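PDB 2ZGI: putative 4-amino-4-deoxychorismate lyase from Thermus thermophilus, which binds pyridoxal 5'-phosphate and is probably a lyase of the class-IV aminotransferase family, perhaps acting on 4-amino-4-deoxychorismate. Local coordinates for residues G155-L167 / L176-V188. Sequence-based numbering, arbitrary orientation.
With PLP (pyridoxal-5'-phosphate), chain P.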
ATOM      1  N   GLY D 155      -3.598   6.846  -1.805  1.00 25.41           N
ATOM      2  CA  GLY D 155      -3.280   7.755  -0.711  1.00 25.00           C
ATOM      3  C   GLY D 155      -3.889   9.143  -0.743  1.00 24.98           C
ATOM      4  O   GLY D 155      -3.565   9.963   0.120  1.00 25.38           O
ATOM      5  N   HIS D 156      -4.798   9.426  -1.684  1.00 23.43           N
ATOM      6  CA  HIS D 156      -5.539  10.679  -1.602  1.00 23.38           C
ATOM      7  C   HIS D 156      -6.482  10.577  -0.389  1.00 23.74           C
ATOM      8  O   HIS D 156      -6.938   9.477  -0.098  1.00 22.38           O
ATOM      9  CB  HIS D 156      -6.431  10.913  -2.814  1.00 23.35           C
ATOM     10  CG  HIS D 156      -5.713  10.859  -4.119  1.00 23.49           C
ATOM     11  ND1 HIS D 156      -4.727  11.762  -4.460  1.00 29.35           N
ATOM     12  CD2 HIS D 156      -5.842  10.028  -5.170  1.00 23.81           C
ATOM     13  CE1 HIS D 156      -4.297  11.500  -5.680  1.00 23.31           C
ATOM     14  NE2 HIS D 156      -4.939  10.439  -6.124  1.00 27.18           N
ATOM     15  N   VAL D 157      -6.746  11.711   0.271  1.00 24.28           N
ATOM     16  CA  VAL D 157      -7.785  11.817   1.312  1.00 25.59           C
ATOM     17  C   VAL D 157      -9.107  12.079   0.607  1.00 25.48           C
ATOM     18  O   VAL D 157      -9.303  13.147  -0.016  1.00 26.36           O
ATOM     19  CB  VAL D 157      -7.532  12.959   2.312  1.00 25.98           C
ATOM     20  CG1 VAL D 157      -8.651  13.003   3.385  1.00 26.88           C
ATOM     21  CG2 VAL D 157      -6.124  12.830   2.968  1.00 25.85           C
ATOM     22  N   VAL D 158     -10.022  11.117   0.686  1.00 25.53           N
ATOM     23  CA  VAL D 158     -11.254  11.214  -0.127  1.00 24.62           C
ATOM     24  C   VAL D 158     -12.634  11.247   0.576  1.00 25.81           C
ATOM     25  O   VAL D 158     -13.672  11.401  -0.099  1.00 25.88           O
ATOM     26  CB  VAL D 158     -11.280  10.099  -1.211  1.00 25.48           C
ATOM     27  CG1 VAL D 158     -10.024  10.189  -2.107  1.00 24.69           C
ATOM     28  CG2 VAL D 158     -11.409   8.723  -0.579  1.00 22.70           C
ATOM     29  N   ASP D 159     -12.684  11.038   1.887  1.00 24.60           N
ATOM     30  CA  ASP D 159     -13.989  11.051   2.548  1.00 24.39           C
ATOM     31  C   ASP D 159     -13.813  11.163   4.046  1.00 24.37           C
ATOM     32  O   ASP D 159     -12.698  10.924   4.599  1.00 23.06           O
ATOM     33  CB  ASP D 159     -14.814   9.796   2.178  1.00 24.74           C
ATOM     34  CG  ASP D 159     -16.284  10.110   1.806  1.00 25.07           C
ATOM     35  OD1 ASP D 159     -16.846  11.097   2.329  1.00 25.92           O
ATOM     36  OD2 ASP D 159     -16.886   9.342   0.994  1.00 26.96           O
ATOM     37  N   GLY D 160     -14.897  11.584   4.694  1.00 24.54           N
ATOM     38  CA  GLY D 160     -15.065  11.411   6.138  1.00 25.56           C
ATOM     39  C   GLY D 160     -15.916  10.174   6.371  1.00 26.22           C
ATOM     40  O   GLY D 160     -16.517   9.664   5.430  1.00 27.43           O
ATOM     41  N   SER D 161     -15.988   9.677   7.603  1.00 26.02           N
ATOM     42  CA  SER D 161     -16.838   8.497   7.872  1.00 27.32           C
ATOM     43  C   SER D 161     -18.353   8.748   7.605  1.00 27.50           C
ATOM     44  O   SER D 161     -19.063   7.848   7.140  1.00 27.69           O
ATOM     45  CB  SER D 161     -16.627   7.982   9.307  1.00 27.00           C
ATOM     46  OG  SER D 161     -17.427   8.731  10.215  1.00 27.76           O
ATOM     47  N   ARG D 162     -18.829   9.965   7.882  1.00 27.62           N
ATOM     48  CA  ARG D 162     -20.227  10.315   7.597  1.00 28.24           C
ATOM     49  C   ARG D 162     -20.407  11.750   7.140  1.00 28.65           C
ATOM     50  O   ARG D 162     -21.537  12.241   7.032  1.00 28.57           O
ATOM     51  CB  ARG D 162     -21.141  10.001   8.785  1.00 28.70           C
ATOM     52  CG  ARG D 162     -20.516  10.214  10.144  1.00 30.68           C
ATOM     53  CD  ARG D 162     -20.532  11.679  10.577  1.00 34.01           C
ATOM     54  NE  ARG D 162     -20.700  11.778  12.039  1.00 36.86           N
ATOM     55  CZ  ARG D 162     -19.710  11.974  12.917  1.00 36.56           C
ATOM     56  NH1 ARG D 162     -18.437  12.111  12.517  1.00 29.63           N
ATOM     57  NH2 ARG D 162     -20.001  12.021  14.211  1.00 33.35           N
ATOM     58  N   THR D 163     -19.287  12.425   6.869  1.00 27.93           N
ATOM     59  CA  THR D 163     -19.313  13.781   6.339  1.00 28.50           C
ATOM     60  C   THR D 163     -18.381  13.877   5.128  1.00 28.70           C
ATOM     61  O   THR D 163     -17.513  13.026   4.936  1.00 28.25           O
ATOM     62  CB  THR D 163     -18.910  14.839   7.396  1.00 27.85           C
ATOM     63  OG1 THR D 163     -17.582  14.551   7.874  1.00 29.04           O
ATOM     64  CG2 THR D 163     -19.930  14.871   8.577  1.00 26.59           C
ATOM     65  N   SER D 164     -18.580  14.916   4.332  1.00 29.21           N
ATOM     66  CA  SER D 164     -17.835  15.128   3.092  1.00 29.44           C
ATOM     67  C   SER D 164     -16.826  16.256   3.343  1.00 30.41           C
ATOM     68  O   SER D 164     -17.212  17.355   3.742  1.00 30.36           O
ATOM     69  CB  SER D 164     -18.782  15.564   1.978  1.00 29.12           C
ATOM     70  OG  SER D 164     -19.789  14.604   1.731  1.00 30.02           O
ATOM     71  N   PRO D 165     -15.530  15.987   3.130  1.00 30.57           N
ATOM     72  CA  PRO D 165     -14.587  17.047   3.468  1.00 31.20           C
ATOM     73  C   PRO D 165     -14.420  18.105   2.356  1.00 31.89           C
ATOM     74  O   PRO D 165     -14.462  17.780   1.154  1.00 31.18           O
ATOM     75  CB  PRO D 165     -13.289  16.283   3.752  1.00 30.86           C
ATOM     76  CG  PRO D 165     -13.409  15.051   2.963  1.00 31.76           C
ATOM     77  CD  PRO D 165     -14.862  14.698   2.880  1.00 30.94           C
ATOM     78  N   LEU D 166     -14.272  19.356   2.780  1.00 33.03           N
ATOM     79  CA  LEU D 166     -14.010  20.475   1.872  1.00 34.11           C
ATOM     80  C   LEU D 166     -12.785  21.232   2.357  1.00 35.00           C
ATOM     81  O   LEU D 166     -12.510  21.277   3.555  1.00 34.95           O
ATOM     82  CB  LEU D 166     -15.184  21.458   1.852  1.00 34.53           C
ATOM     83  CG  LEU D 166     -16.557  21.063   1.299  1.00 35.67           C
ATOM     84  CD1 LEU D 166     -17.446  20.436   2.362  1.00 36.85           C
ATOM     85  CD2 LEU D 166     -17.230  22.323   0.816  1.00 39.21           C
ATOM     86  N   LEU D 167     -12.077  21.859   1.418  1.00 35.83           N
ATOM     87  CA  LEU D 167     -10.905  22.665   1.739  1.00 37.22           C
ATOM     88  C   LEU D 167     -11.102  24.101   1.253  1.00 38.18           C
ATOM     89  O   LEU D 167     -11.500  24.320   0.111  1.00 38.70           O
ATOM     90  CB  LEU D 167      -9.670  22.057   1.077  1.00 36.86           C
ATOM     91  CG  LEU D 167      -8.316  22.733   1.321  1.00 37.02           C
ATOM     92  CD1 LEU D 167      -7.886  22.589   2.764  1.00 36.18           C
ATOM     93  CD2 LEU D 167      -7.281  22.125   0.385  1.00 35.25           C
ATOM     94  N   LEU D 176     -13.274  17.679  -2.303  1.00 32.03           N
ATOM     95  CA  LEU D 176     -12.285  16.615  -2.405  1.00 31.62           C
ATOM     96  C   LEU D 176     -12.928  15.443  -3.130  1.00 31.93           C
ATOM     97  O   LEU D 176     -13.962  14.933  -2.669  1.00 31.91           O
ATOM     98  CB  LEU D 176     -11.795  16.185  -1.010  1.00 31.79           C
ATOM     99  CG  LEU D 176     -10.604  16.929  -0.384  1.00 31.93           C
ATOM    100  CD1 LEU D 176     -10.814  18.430  -0.341  1.00 31.58           C
ATOM    101  CD2 LEU D 176     -10.348  16.412   1.018  1.00 32.58           C
ATOM    102  N   GLU D 177     -12.338  15.018  -4.250  1.00 30.11           N
ATOM    103  CA  GLU D 177     -12.901  13.920  -5.030  1.00 30.15           C
ATOM    104  C   GLU D 177     -12.528  12.562  -4.465  1.00 29.06           C
ATOM    105  O   GLU D 177     -11.667  12.466  -3.598  1.00 28.87           O
ATOM    106  CB  GLU D 177     -12.457  13.988  -6.500  1.00 30.20           C
ATOM    107  CG  GLU D 177     -12.808  15.269  -7.176  1.00 34.37           C
ATOM    108  CD  GLU D 177     -12.244  15.368  -8.579  1.00 37.41           C
ATOM    109  OE1 GLU D 177     -11.303  14.628  -8.935  1.00 38.18           O
ATOM    110  OE2 GLU D 177     -12.769  16.206  -9.338  1.00 43.39           O
ATOM    111  N   GLY D 178     -13.196  11.529  -4.980  1.00 27.85           N
ATOM    112  CA  GLY D 178     -12.882  10.136  -4.697  1.00 27.93           C
ATOM    113  C   GLY D 178     -13.747   9.416  -3.666  1.00 27.50           C
ATOM    114  O   GLY D 178     -13.537   8.244  -3.414  1.00 27.24           O
ATOM    115  N   GLY D 179     -14.719  10.118  -3.085  1.00 27.64           N
ATOM    116  CA  GLY D 179     -15.598   9.540  -2.079  1.00 27.94           C
ATOM    117  C   GLY D 179     -17.043   9.591  -2.555  1.00 29.05           C
ATOM    118  O   GLY D 179     -17.319   9.536  -3.753  1.00 28.70           O
ATOM    119  N   LEU D 180     -17.961   9.706  -1.608  1.00 29.53           N
ATOM    120  CA  LEU D 180     -19.376   9.895  -1.916  1.00 31.69           C
ATOM    121  C   LEU D 180     -19.612  11.329  -2.379  1.00 32.77           C
ATOM    122  O   LEU D 180     -19.123  12.263  -1.750  1.00 32.87           O
ATOM    123  CB  LEU D 180     -20.198   9.600  -0.648  1.00 31.64           C
ATOM    124  CG  LEU D 180     -21.705   9.912  -0.675  1.00 32.99           C
ATOM    125  CD1 LEU D 180     -22.396   9.164  -1.794  1.00 33.96           C
ATOM    126  CD2 LEU D 180     -22.310   9.558   0.645  1.00 32.97           C
ATOM    127  N   GLU D 181     -20.333  11.520  -3.483  1.00 35.14           N
ATOM    128  CA  GLU D 181     -20.865  12.854  -3.777  1.00 36.39           C
ATOM    129  C   GLU D 181     -22.030  13.088  -2.814  1.00 36.47           C
ATOM    130  O   GLU D 181     -23.188  12.666  -3.065  1.00 36.98           O
ATOM    131  CB  GLU D 181     -21.307  13.062  -5.231  1.00 37.14           C
ATOM    132  CG  GLU D 181     -21.331  14.563  -5.642  1.00 39.15           C
ATOM    133  CD  GLU D 181     -22.061  14.819  -6.989  1.00 41.11           C
ATOM    134  OE1 GLU D 181     -21.375  14.923  -8.023  1.00 43.08           O
ATOM    135  OE2 GLU D 181     -23.311  14.904  -7.018  1.00 42.19           O
ATOM    136  N   GLY D 182     -21.690  13.704  -1.693  1.00 34.46           N
ATOM    137  CA  GLY D 182     -22.643  14.149  -0.729  1.00 33.61           C
ATOM    138  C   GLY D 182     -23.540  15.229  -1.312  1.00 33.04           C
ATOM    139  O   GLY D 182     -23.108  16.083  -2.116  1.00 32.47           O
ATOM    140  N   ILE D 183     -24.794  15.176  -0.886  1.00 31.39           N
ATOM    141  CA  ILE D 183     -25.791  16.154  -1.259  1.00 29.99           C
ATOM    142  C   ILE D 183     -25.468  17.489  -0.592  1.00 30.69           C
ATOM    143  O   ILE D 183     -25.548  18.532  -1.243  1.00 30.44           O
ATOM    144  CB  ILE D 183     -27.214  15.622  -0.900  1.00 30.09           C
ATOM    145  CG1 ILE D 183     -27.604  14.532  -1.905  1.00 27.81           C
ATOM    146  CG2 ILE D 183     -28.264  16.753  -0.859  1.00 26.70           C
ATOM    147  CD1 ILE D 183     -28.622  13.520  -1.391  1.00 29.63           C
ATOM    148  N   THR D 184     -25.100  17.464   0.695  1.00 30.11           N
ATOM    149  CA  THR D 184     -24.815  18.695   1.428  1.00 30.81           C
ATOM    150  C   THR D 184     -23.668  19.445   0.773  1.00 31.02           C
ATOM    151  O   THR D 184     -23.775  20.640   0.535  1.00 30.84           O
ATOM    152  CB  THR D 184     -24.535  18.459   2.932  1.00 30.82           C
ATOM    153  OG1 THR D 184     -25.596  17.667   3.486  1.00 30.86           O
ATOM    154  CG2 THR D 184     -24.485  19.765   3.669  1.00 31.86           C
ATOM    155  N   ARG D 185     -22.601  18.730   0.435  1.00 31.35           N
ATOM    156  CA  ARG D 185     -21.443  19.358  -0.197  1.00 31.80           C
ATOM    157  C   ARG D 185     -21.822  20.136  -1.470  1.00 31.92           C
ATOM    158  O   ARG D 185     -21.463  21.315  -1.635  1.00 32.07           O
ATOM    159  CB  ARG D 185     -20.386  18.312  -0.521  1.00 31.82           C
ATOM    160  CG  ARG D 185     -19.099  18.963  -0.962  1.00 33.85           C
ATOM    161  CD  ARG D 185     -17.895  18.090  -0.672  1.00 34.94           C
ATOM    162  NE  ARG D 185     -17.964  16.804  -1.363  1.00 34.46           N
ATOM    163  CZ  ARG D 185     -16.992  15.908  -1.319  1.00 35.99           C
ATOM    164  NH1 ARG D 185     -15.876  16.173  -0.629  1.00 32.48           N
ATOM    165  NH2 ARG D 185     -17.126  14.758  -1.983  1.00 35.72           N
ATOM    166  N   GLU D 186     -22.566  19.478  -2.350  1.00 32.23           N
ATOM    167  CA  GLU D 186     -23.079  20.136  -3.562  1.00 33.01           C
ATOM    168  C   GLU D 186     -23.895  21.405  -3.270  1.00 33.08           C
ATOM    169  O   GLU D 186     -23.774  22.413  -3.962  1.00 33.49           O
ATOM    170  CB  GLU D 186     -23.852  19.132  -4.413  1.00 32.55           C
ATOM    171  CG  GLU D 186     -22.943  18.020  -4.982  1.00 33.61           C
ATOM    172  CD  GLU D 186     -21.797  18.562  -5.837  1.00 36.93           C
ATOM    173  OE1 GLU D 186     -21.985  19.587  -6.563  1.00 35.70           O
ATOM    174  OE2 GLU D 186     -20.699  17.962  -5.765  1.00 35.83           O
ATOM    175  N   LYS D 187     -24.714  21.351  -2.231  1.00 33.44           N
ATOM    176  CA  LYS D 187     -25.464  22.511  -1.798  1.00 33.74           C
ATOM    177  C   LYS D 187     -24.515  23.581  -1.274  1.00 33.78           C
ATOM    178  O   LYS D 187     -24.699  24.757  -1.569  1.00 33.76           O
ATOM    179  CB  LYS D 187     -26.502  22.140  -0.729  1.00 34.09           C
ATOM    180  CG  LYS D 187     -27.558  21.112  -1.164  1.00 34.50           C
ATOM    181  CD  LYS D 187     -28.146  21.376  -2.546  1.00 36.13           C
ATOM    182  CE  LYS D 187     -29.454  20.615  -2.706  1.00 36.70           C
ATOM    183  NZ  LYS D 187     -30.375  21.262  -3.645  1.00 38.45           N
ATOM    184  N   VAL D 188     -23.499  23.176  -0.511  1.00 34.25           N
ATOM    185  CA  VAL D 188     -22.534  24.143   0.013  1.00 34.46           C
ATOM    186  C   VAL D 188     -21.785  24.837  -1.143  1.00 35.93           C
ATOM    187  O   VAL D 188     -21.634  26.067  -1.139  1.00 36.61           O
ATOM    188  CB  VAL D 188     -21.584  23.547   1.070  1.00 34.14           C
ATOM    189  CG1 VAL D 188     -20.470  24.526   1.394  1.00 32.09           C
ATOM    190  CG2 VAL D 188     -22.352  23.210   2.358  1.00 30.65           C
TER
HETATM  191  N1  PLP P 248     -19.475  10.597   3.510  1.00 23.95           N
HETATM  192  C2  PLP P 248     -19.985   9.367   3.725  1.00 26.20           C
HETATM  193  C2A PLP P 248     -19.058   8.186   3.756  1.00 23.33           C
HETATM  194  C3  PLP P 248     -21.358   9.202   3.936  1.00 24.02           C
HETATM  195  O3  PLP P 248     -21.827   7.940   4.150  1.00 25.60           O
HETATM  196  C4  PLP P 248     -22.193  10.325   3.881  1.00 25.07           C
HETATM  197  C4A PLP P 248     -23.695  10.239   4.049  1.00 24.21           C
HETATM  198  C5  PLP P 248     -21.639  11.577   3.624  1.00 23.38           C
HETATM  199  C6  PLP P 248     -20.261  11.669   3.441  1.00 26.52           C
HETATM  200  C5A PLP P 248     -22.469  12.843   3.588  1.00 26.39           C
HETATM  201  O4P PLP P 248     -23.419  12.912   2.524  1.00 26.61           O
HETATM  202  P   PLP P 248     -24.715  13.852   2.553  1.00 26.49           P
HETATM  203  O1P PLP P 248     -24.235  15.282   2.576  1.00 24.81           O
HETATM  204  O2P PLP P 248     -25.520  13.561   3.799  1.00 27.97           O
HETATM  205  O3P PLP P 248     -25.363  13.391   1.289  1.00 24.24           O
HETATM  206  O   HOH W   1      -9.372  14.072  -2.789  1.00 26.37           O
HETATM  207  O   HOH W   2     -15.630  13.417  -0.108  1.00 46.93           O
HETATM  208  O   HOH W   3     -18.151  12.612   0.679  1.00 25.20           O
HETATM  209  O   HOH W   4     -22.061  16.139   1.711  1.00 27.43           O
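Arg-185, in the first turn of helix 183-194, reaches across to strand 164-169 and lies along Ser-164, Pro-165 and Leu-166. Its CB meets Ser-164 CB; CG and CD then run past the branched end of Leu-166 in the opposite direction, with CD 3.8 Å from Leu-166 CG. A bend at CG-CD (chi3 60°) turns the rest of the chain toward the backbone of Pro-165. NE sits near Ser-164 CB, which lies over one face of the guanidinium, offset toward its rim, and NH1 donates to Pro-165 O at 2.8 Å, the acceptor almost in the guanidinium plane although the bond is bent (134° at the hydrogen). NH2 makes a weak bond to a water that is also bonded to Val-158 O. Replacing Arg-185 with a leucine would probably leave Pro-165 O without this donor and that water without its partner on the arginine side.

Asp-159 holds the loop 177-182 at Leu-180: its OD2 accepts a nearly straight bond from Leu-180 N (2.8 Å, 168°) arriving from above the carboxylate plane. Its OD1 lies 2.9 Å from N1 of the cofactor, as in related fold-type IV enzymes, where an acidic residue faces the pyridine nitrogen. Leu-180 CD2 packs 3.3 Å from PLP C4. At the start of the helix, after the N-cap Gly-182, the backbone N atoms of Ile-183 and Thr-184 and Thr-184 OG1 bind the phosphate; a water joins PLP O1P to Ser-164 OG and Arg-185 N. Gly-179 has no room for a side chain beside Val-158 O and Asp-159 OD2.

Strand 157-160, with its classic bulge at Val-158 and Asp-159, thus packs against the loop 177-182, and strand 164-169 against helix 183-194, with strand 212-217 packing on Leu-166 and Thr-184, and helix 38-51 on Leu-180 and Ile-183.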